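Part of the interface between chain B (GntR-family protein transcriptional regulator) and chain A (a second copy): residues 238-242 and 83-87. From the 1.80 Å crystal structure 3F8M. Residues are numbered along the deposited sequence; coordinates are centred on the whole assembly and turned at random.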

# COMPACT_ATOMS: atom_id res chain seq x y z
N VAL B 238 -5.28 -10.61 1.00
CA VAL B 238 -5.23 -12.06 0.82
C VAL B 238 -5.71 -12.33 -0.58
O VAL B 238 -6.87 -12.08 -0.89
CB VAL B 238 -6.08 -12.79 1.85
CG1 VAL B 238 -6.08 -14.30 1.60
CG2 VAL B 238 -5.59 -12.49 3.27
N MET B 239 -4.81 -12.81 -1.45
CA MET B 239 -5.13 -13.04 -2.87
C MET B 239 -5.03 -14.50 -3.30
O MET B 239 -4.20 -15.25 -2.80
CB MET B 239 -4.24 -12.19 -3.75
CG MET B 239 -3.99 -10.86 -3.10
SD MET B 239 -3.49 -9.63 -4.25
CE MET B 239 -5.05 -9.10 -4.97
N HIS B 240 -5.91 -14.89 -4.22
CA HIS B 240 -5.99 -16.27 -4.68
C HIS B 240 -5.75 -16.34 -6.19
O HIS B 240 -6.16 -15.45 -6.92
CB HIS B 240 -7.35 -16.88 -4.33
CG HIS B 240 -7.59 -17.00 -2.85
ND1 HIS B 240 -8.12 -15.98 -2.10
CD2 HIS B 240 -7.38 -18.03 -1.99
CE1 HIS B 240 -8.22 -16.36 -0.84
NE2 HIS B 240 -7.79 -17.61 -0.75
N ALA B 241 -5.07 -17.40 -6.63
CA ALA B 241 -4.80 -17.61 -8.06
C ALA B 241 -6.10 -17.79 -8.86
O ALA B 241 -6.35 -17.07 -9.83
CB ALA B 241 -3.88 -18.81 -8.26
N LYS B 242 -6.93 -18.74 -8.43
CA LYS B 242 -8.21 -19.04 -9.09
C LYS B 242 -9.24 -17.92 -8.89
O LYS B 242 -8.89 -16.76 -8.59
CB LYS B 242 -8.76 -20.39 -8.60
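Chain A 83-87: PLGMG

Leu84(A) to Met86(A) pack against the end of a chain B strand (238-240) and the turn into Ala241(B) through two methionine side chains, one from each copy. No hydrogen bond joins the two stretches, and the 198 Å² they bury comes from van der Waals contacts of methionine side chains with apolar and backbone atoms. The register runs in the same sense along both: the CA atoms of Met239(B) and Gly85(A) are 6.4 Å apart, and those of Ala241(B) and Met86(A) 7.8 Å.

Strand alternation sets the chain B side. Met239(B) directs its CA-to-CB bond toward chain A, whereas that of His240(B) points away. With chi1 at -36°, chi2 t and chi3 p, the Met239(B) side chain brings SD against the chain A backbone, 3.4 Å from Leu84(A) O and 3.7 Å from Gly85(A) CA. Met239(B) SD also lies 4.1 Å from Leu84(A) CB, so the first side-chain carbon of Leu84(A), whose rotamer is m,t, adds an apolar contact.

The backbone of chain A is irregular here. Leu84(A) is extended (phi/psi -75/134), but Gly85(A) adopts 144/-150, where a CB would be jammed against the carbonyl O of Leu84(A); this conformation alone calls for glycine. An ideal CB on Gly85(A) would stand 3.9 Å from Met239(B) SD, near contact distance.

Met86(A), at -105/6, points its CA-to-CB bond toward chain B and reaches across in an m,t,m conformation. Its chi3 of -77° bends the terminal methyl out of line with the preceding chain, and Met86(A) CE settles against the peptide joining the last strand residue to the loop, 3.8 Å from His240(B) C and 3.7 Å from Ala241(B) N. Met86(A) CE is also 4.5 Å from Met239(B) CB, while Met86(A) SD lies 4.4 Å from Ala241(B) CB. Val238(B), Lys242(B), whose side chain is not modelled beyond CB, Pro83(A) and Gly87(A) remain outside the contact.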

# COMPACT_ATOMS: atom_id res chain seq x y z
N PRO A 83 0.86 -4.17 -9.76
CA PRO A 83 -0.34 -4.83 -9.24
C PRO A 83 0.03 -5.65 -8.00
O PRO A 83 1.11 -6.26 -7.97
CB PRO A 83 -0.76 -5.76 -10.38
CG PRO A 83 -0.04 -5.25 -11.60
CD PRO A 83 1.23 -4.68 -11.09
N LEU A 84 -0.82 -5.63 -6.97
CA LEU A 84 -0.63 -6.55 -5.85
C LEU A 84 -1.09 -7.92 -6.33
O LEU A 84 -2.11 -8.06 -6.99
CB LEU A 84 -1.36 -6.09 -4.58
CG LEU A 84 -0.70 -4.97 -3.76
CD1 LEU A 84 -1.71 -4.44 -2.75
CD2 LEU A 84 0.58 -5.44 -3.05
N GLY A 85 -0.30 -8.94 -6.05
CA GLY A 85 -0.67 -10.29 -6.49
C GLY A 85 0.59 -11.03 -6.88
O GLY A 85 1.66 -10.72 -6.38
N MET A 86 0.44 -11.96 -7.83
CA MET A 86 1.49 -12.93 -8.16
C MET A 86 2.24 -12.63 -9.47
O MET A 86 3.09 -13.43 -9.92
CB MET A 86 0.86 -14.34 -8.17
CG MET A 86 0.47 -14.81 -6.75
SD MET A 86 -0.95 -15.96 -6.60
CE MET A 86 -2.34 -14.84 -6.82
N GLY A 87 1.95 -11.47 -10.07
CA GLY A 87 2.62 -11.03 -11.29
C GLY A 87 4.04 -10.56 -11.02
O GLY A 87 4.53 -10.62 -9.90